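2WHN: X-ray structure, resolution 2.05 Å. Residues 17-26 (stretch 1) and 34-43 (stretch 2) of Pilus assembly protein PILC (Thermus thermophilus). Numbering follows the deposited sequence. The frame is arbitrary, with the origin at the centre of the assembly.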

ATOM      1  N   ILE A  17       8.005   3.358   0.987  1.00 26.71           N
ATOM      2  CA  ILE A  17       8.595   2.070   1.344  1.00 26.94           C
ATOM      3  C   ILE A  17       7.626   0.925   1.064  1.00 27.17           C
ATOM      4  O   ILE A  17       7.955  -0.019   0.338  1.00 26.91           O
ATOM      5  CB  ILE A  17       9.040   2.052   2.826  1.00 27.12           C
ATOM      6  CG1 ILE A  17      10.202   3.022   3.031  1.00 27.90           C
ATOM      7  CG2 ILE A  17       9.441   0.647   3.257  1.00 26.88           C
ATOM      8  CD1 ILE A  17      10.642   3.156   4.473  1.00 31.67           C
ATOM      9  N   PHE A  18       6.406   1.045   1.582  1.00 26.66           N
ATOM     10  CA  PHE A  18       5.360   0.065   1.298  1.00 25.72           C
ATOM     11  C   PHE A  18       5.229  -0.217  -0.196  1.00 25.73           C
ATOM     12  O   PHE A  18       5.158  -1.374  -0.615  1.00 25.49           O
ATOM     13  CB  PHE A  18       4.011   0.537   1.835  1.00 25.35           C
ATOM     14  CG  PHE A  18       2.839  -0.222   1.266  1.00 25.79           C
ATOM     15  CD1 PHE A  18       2.541  -1.496   1.713  1.00 26.65           C
ATOM     16  CD2 PHE A  18       2.046   0.337   0.282  1.00 25.01           C
ATOM     17  CE1 PHE A  18       1.471  -2.200   1.188  1.00 29.40           C
ATOM     18  CE2 PHE A  18       0.970  -0.354  -0.239  1.00 29.40           C
ATOM     19  CZ  PHE A  18       0.685  -1.629   0.206  1.00 27.56           C
ATOM     20  N   SER A  19       5.130   0.849  -0.987  1.00 25.63           N
ATOM     21  CA  SER A  19       4.892   0.736  -2.424  1.00 24.54           C
ATOM     22  C   SER A  19       6.057   0.044  -3.134  1.00 24.30           C
ATOM     23  O   SER A  19       5.848  -0.775  -4.024  1.00 23.78           O
ATOM     24  CB  SER A  19       4.647   2.119  -3.044  1.00 25.23           C
ATOM     25  OG  SER A  19       3.501   2.744  -2.487  1.00 26.79           O
ATOM     26  N   ARG A  20       7.281   0.401  -2.753  1.00 24.08           N
ATOM     27  CA  ARG A  20       8.472  -0.259  -3.282  1.00 23.45           C
ATOM     28  C   ARG A  20       8.520  -1.751  -2.922  1.00 23.66           C
ATOM     29  O   ARG A  20       8.780  -2.603  -3.777  1.00 22.79           O
ATOM     30  CB  ARG A  20       9.738   0.450  -2.795  1.00 23.25           C
ATOM     31  CG  ARG A  20      11.025  -0.157  -3.337  1.00 23.64           C
ATOM     32  CD  ARG A  20      10.931  -0.350  -4.848  1.00 23.79           C
ATOM     33  NE  ARG A  20      10.910   0.933  -5.547  1.00 24.38           N
ATOM     34  CZ  ARG A  20      10.571   1.088  -6.824  1.00 25.42           C
ATOM     35  NH1 ARG A  20      10.218   0.036  -7.557  1.00 18.22           N
ATOM     36  NH2 ARG A  20      10.589   2.299  -7.368  1.00 23.23           N
ATOM     37  N   GLN A  21       8.280  -2.061  -1.653  1.00 24.20           N
ATOM     38  CA  GLN A  21       8.259  -3.447  -1.189  1.00 24.39           C
ATOM     39  C   GLN A  21       7.287  -4.294  -1.996  1.00 24.87           C
ATOM     40  O   GLN A  21       7.625  -5.394  -2.441  1.00 23.28           O
ATOM     41  CB  GLN A  21       7.882  -3.509   0.290  1.00 24.91           C
ATOM     42  CG  GLN A  21       8.962  -2.993   1.232  1.00 24.52           C
ATOM     43  CD  GLN A  21       8.458  -2.839   2.652  1.00 28.45           C
ATOM     44  OE1 GLN A  21       7.261  -2.656   2.881  1.00 28.79           O
ATOM     45  NE2 GLN A  21       9.364  -2.947   3.617  1.00 29.81           N
ATOM     46  N   LEU A  22       6.064  -3.796  -2.141  1.00 24.25           N
ATOM     47  CA  LEU A  22       5.036  -4.520  -2.864  1.00 24.56           C
ATOM     48  C   LEU A  22       5.410  -4.647  -4.339  1.00 23.97           C
ATOM     49  O   LEU A  22       5.341  -5.734  -4.906  1.00 24.51           O
ATOM     50  CB  LEU A  22       3.678  -3.829  -2.700  1.00 24.40           C
ATOM     51  CG  LEU A  22       2.471  -4.522  -3.339  1.00 25.57           C
ATOM     52  CD1 LEU A  22       2.340  -5.967  -2.849  1.00 22.68           C
ATOM     53  CD2 LEU A  22       1.188  -3.739  -3.078  1.00 22.51           C
ATOM     54  N   ALA A  23       5.849  -3.541  -4.939  1.00 23.76           N
ATOM     55  CA  ALA A  23       6.378  -3.548  -6.303  1.00 23.46           C
ATOM     56  C   ALA A  23       7.405  -4.658  -6.493  1.00 22.42           C
ATOM     57  O   ALA A  23       7.407  -5.355  -7.509  1.00 22.11           O
ATOM     58  CB  ALA A  23       7.017  -2.194  -6.629  1.00 22.67           C
ATOM     59  N   THR A  24       8.348  -4.729  -5.565  1.00 22.40           N
ATOM     60  CA  THR A  24       9.460  -5.663  -5.656  1.00 23.43           C
ATOM     61  C   THR A  24       8.958  -7.103  -5.596  1.00 23.77           C
ATOM     62  O   THR A  24       9.299  -7.923  -6.444  1.00 23.39           O
ATOM     63  CB  THR A  24      10.487  -5.398  -4.537  1.00 23.22           C
ATOM     64  OG1 THR A  24      11.211  -4.199  -4.844  1.00 24.08           O
ATOM     65  CG2 THR A  24      11.471  -6.561  -4.399  1.00 22.61           C
ATOM     66  N   MET A  25       8.067  -7.386  -4.654  1.00 23.79           N
ATOM     67  CA  MET A  25       7.556  -8.746  -4.511  1.00 23.99           C
ATOM     68  C   MET A  25       6.637  -9.162  -5.657  1.00 23.80           C
ATOM     69  O   MET A  25       6.727 -10.279  -6.156  1.00 23.87           O
ATOM     70  CB  MET A  25       6.889  -8.941  -3.153  1.00 22.97           C
ATOM     71  CG  MET A  25       7.886  -9.010  -2.014  1.00 25.79           C
ATOM     72  SD  MET A  25       7.135  -9.282  -0.404  1.00 27.39           S
ATOM     73  CE  MET A  25       6.497  -7.654  -0.024  1.00 26.20           C
ATOM     74  N   LEU A  26       5.786  -8.251  -6.115  1.00 23.88           N
ATOM     75  CA  LEU A  26       4.930  -8.565  -7.252  1.00 23.56           C
ATOM     76  C   LEU A  26       5.742  -8.786  -8.514  1.00 24.47           C
ATOM     77  O   LEU A  26       5.428  -9.660  -9.313  1.00 24.64           O
ATOM     78  CB  LEU A  26       3.909  -7.464  -7.491  1.00 23.42           C
ATOM     79  CG  LEU A  26       2.832  -7.340  -6.424  1.00 22.08           C
ATOM     80  CD1 LEU A  26       1.897  -6.188  -6.781  1.00 23.78           C
ATOM     81  CD2 LEU A  26       2.076  -8.646  -6.316  1.00 19.09           C
ATOM     82  N   GLN A  34       0.433 -13.138  -0.688  1.00 22.90           N
ATOM     83  CA  GLN A  34       1.763 -13.480  -0.194  1.00 23.50           C
ATOM     84  C   GLN A  34       2.552 -12.223   0.175  1.00 22.93           C
ATOM     85  O   GLN A  34       3.126 -12.139   1.262  1.00 21.91           O
ATOM     86  CB  GLN A  34       2.527 -14.307  -1.225  1.00 23.56           C
ATOM     87  CG  GLN A  34       2.089 -15.754  -1.290  1.00 26.29           C
ATOM     88  CD  GLN A  34       2.513 -16.427  -2.578  1.00 29.77           C
ATOM     89  OE1 GLN A  34       3.228 -15.842  -3.392  1.00 30.57           O
ATOM     90  NE2 GLN A  34       2.082 -17.666  -2.765  1.00 30.55           N
ATOM     91  N   ALA A  35       2.549 -11.238  -0.720  1.00 22.80           N
ATOM     92  CA  ALA A  35       3.308 -10.003  -0.506  1.00 23.25           C
ATOM     93  C   ALA A  35       2.803  -9.226   0.707  1.00 24.06           C
ATOM     94  O   ALA A  35       3.595  -8.734   1.518  1.00 24.00           O
ATOM     95  CB  ALA A  35       3.263  -9.124  -1.752  1.00 23.15           C
ATOM     96  N   LEU A  36       1.483  -9.139   0.843  1.00 24.31           N
ATOM     97  CA  LEU A  36       0.888  -8.382   1.935  1.00 25.73           C
ATOM     98  C   LEU A  36       1.208  -8.994   3.299  1.00 26.53           C
ATOM     99  O   LEU A  36       1.460  -8.269   4.258  1.00 27.68           O
ATOM    100  CB  LEU A  36      -0.627  -8.252   1.747  1.00 25.24           C
ATOM    101  CG  LEU A  36      -1.075  -7.397   0.558  1.00 26.85           C
ATOM    102  CD1 LEU A  36      -2.571  -7.520   0.333  1.00 27.25           C
ATOM    103  CD2 LEU A  36      -0.678  -5.940   0.753  1.00 24.85           C
ATOM    104  N   ALA A  37       1.205 -10.321   3.380  1.00 26.64           N
ATOM    105  CA  ALA A  37       1.517 -11.008   4.629  1.00 27.60           C
ATOM    106  C   ALA A  37       2.953 -10.747   5.080  1.00 28.41           C
ATOM    107  O   ALA A  37       3.231 -10.636   6.277  1.00 28.69           O
ATOM    108  CB  ALA A  37       1.266 -12.504   4.494  1.00 27.37           C
ATOM    109  N   ILE A  38       3.865 -10.667   4.116  1.00 28.75           N
ATOM    110  CA  ILE A  38       5.263 -10.361   4.401  1.00 29.78           C
ATOM    111  C   ILE A  38       5.403  -8.899   4.806  1.00 30.99           C
ATOM    112  O   ILE A  38       6.111  -8.576   5.763  1.00 31.30           O
ATOM    113  CB  ILE A  38       6.155 -10.627   3.172  1.00 29.46           C
ATOM    114  CG1 ILE A  38       6.320 -12.129   2.942  1.00 28.71           C
ATOM    115  CG2 ILE A  38       7.506  -9.936   3.326  1.00 29.31           C
ATOM    116  CD1 ILE A  38       6.372 -12.516   1.474  1.00 27.77           C
ATOM    117  N   LEU A  39       4.697  -8.030   4.084  1.00 31.61           N
ATOM    118  CA  LEU A  39       4.753  -6.591   4.311  1.00 33.42           C
ATOM    119  C   LEU A  39       4.197  -6.208   5.672  1.00 33.68           C
ATOM    120  O   LEU A  39       4.708  -5.297   6.323  1.00 33.88           O
ATOM    121  CB  LEU A  39       3.976  -5.844   3.223  1.00 33.48           C
ATOM    122  CG  LEU A  39       4.783  -5.579   1.961  1.00 34.44           C
ATOM    123  CD1 LEU A  39       4.015  -4.688   1.005  1.00 35.77           C
ATOM    124  CD2 LEU A  39       6.130  -4.971   2.332  1.00 36.19           C
ATOM    125  N   GLU A  40       3.091  -6.843   6.044  1.00 34.33           N
ATOM    126  CA  GLU A  40       2.402  -6.531   7.288  1.00 34.60           C
ATOM    127  C   GLU A  40       3.273  -6.877   8.490  1.00 34.43           C
ATOM    128  O   GLU A  40       2.963  -6.502   9.619  1.00 35.42           O
ATOM    129  CB  GLU A  40       1.071  -7.286   7.371  1.00 34.86           C
ATOM    130  CG  GLU A  40       1.193  -8.697   7.931  1.00 35.62           C
ATOM    131  CD  GLU A  40      -0.143  -9.418   8.012  1.00 37.56           C
ATOM    132  OE1 GLU A  40      -1.193  -8.752   7.894  1.00 37.22           O
ATOM    133  OE2 GLU A  40      -0.140 -10.654   8.209  1.00 39.45           O
ATOM    134  N   ARG A  41       4.357  -7.604   8.243  1.00 34.02           N
ATOM    135  CA  ARG A  41       5.291  -7.956   9.306  1.00 33.49           C
ATOM    136  C   ARG A  41       6.527  -7.064   9.282  1.00 32.44           C
ATOM    137  O   ARG A  41       7.260  -6.992  10.264  1.00 32.26           O
ATOM    138  CB  ARG A  41       5.698  -9.429   9.213  1.00 33.73           C
ATOM    139  CG  ARG A  41       4.695 -10.388   9.832  1.00 35.95           C
ATOM    140  CD  ARG A  41       5.296 -11.771  10.038  1.00 39.52           C
ATOM    141  NE  ARG A  41       5.744 -12.361   8.780  1.00 42.35           N
ATOM    142  CZ  ARG A  41       4.928 -12.846   7.851  1.00 43.63           C
ATOM    143  NH1 ARG A  41       3.615 -12.812   8.035  1.00 44.37           N
ATOM    144  NH2 ARG A  41       5.423 -13.364   6.734  1.00 44.07           N
ATOM    145  N   GLN A  42       6.750  -6.375   8.166  1.00 30.97           N
ATOM    146  CA  GLN A  42       7.954  -5.564   8.006  1.00 30.51           C
ATOM    147  C   GLN A  42       7.648  -4.074   7.865  1.00 30.45           C
ATOM    148  O   GLN A  42       8.465  -3.310   7.349  1.00 31.55           O
ATOM    149  CB  GLN A  42       8.789  -6.053   6.819  1.00 30.04           C
ATOM    150  CG  GLN A  42       9.045  -7.553   6.823  1.00 30.79           C
ATOM    151  CD  GLN A  42      10.171  -7.966   5.892  1.00 32.21           C
ATOM    152  OE1 GLN A  42      11.039  -7.162   5.554  1.00 33.76           O
ATOM    153  NE2 GLN A  42      10.174  -9.234   5.491  1.00 31.33           N
ATOM    154  N   THR A  43       6.470  -3.664   8.321  1.00 29.02           N
ATOM    155  CA  THR A  43       6.088  -2.257   8.285  1.00 28.57           C
ATOM    156  C   THR A  43       6.367  -1.572   9.627  1.00 28.51           C
ATOM    157  O   THR A  43       5.969  -2.071  10.679  1.00 27.55           O
ATOM    158  CB  THR A  43       4.607  -2.100   7.916  1.00 28.40           C
ATOM    159  OG1 THR A  43       4.381  -2.656   6.614  1.00 28.99           O
ATOM    160  CG2 THR A  43       4.208  -0.632   7.912  1.00 27.47           C
TER
HETATM  161  O   HOH W   1       5.700  -1.132   4.531  1.00 30.00           O

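What is the main bump in this contact, and where does it fit? It is Leu39, which points toward the first helix and drops into a hollow formed by Phe18, Gln21, Leu22 and Met25, residues spaced so that successive turns of that helix wall the pocket. Its branched end reaches two of the walls through one methyl: CD1 of Leu39 lies 3.6 Å from CE1 of Phe18 and 3.8 Å from CB of Leu22. Met25 closes in as well, its CE 3.3 Å from CG of Leu39. A compact, forked apolar side chain suits such a socket.

Why do the helices come closest near Ala35? They run roughly antiparallel, at 139°, and the CA atoms of Met25 and Ala35 are 6.0 Å apart, against 7.2 Å for those of Gln21 and Leu39. Alanine's small side chain allows this approach: CB of Ala35 sits 3.9 Å from CB of Met25 and 3.5 Å from CD1 of Leu22. The longer, unbranched Met25 extends along the second helix, where its SD meets CG2 of Ile38 at 3.8 Å.

How do residues that start out sideways still contribute? Phe18, with chi1 in t, swings its ring inward, and CD2 of Leu36 approaches the ring edge, 4.3 Å from CE1 of Phe18. Leu36 also leaves its backbone sideways, so the two meet through their ends, both buried.

Does anything polar join the stretches? No direct hydrogen bond crosses; apolar packing dominates the 444 Å² buried between them. One water bridges the gap, donating to OE1 of Gln21 at 2.7 Å and to OG1 of Thr43 at 2.9 Å. Thr43 OG1 in turn donates to O of Leu39 at 2.7 Å, linking the bridge to the backbone of the central knob.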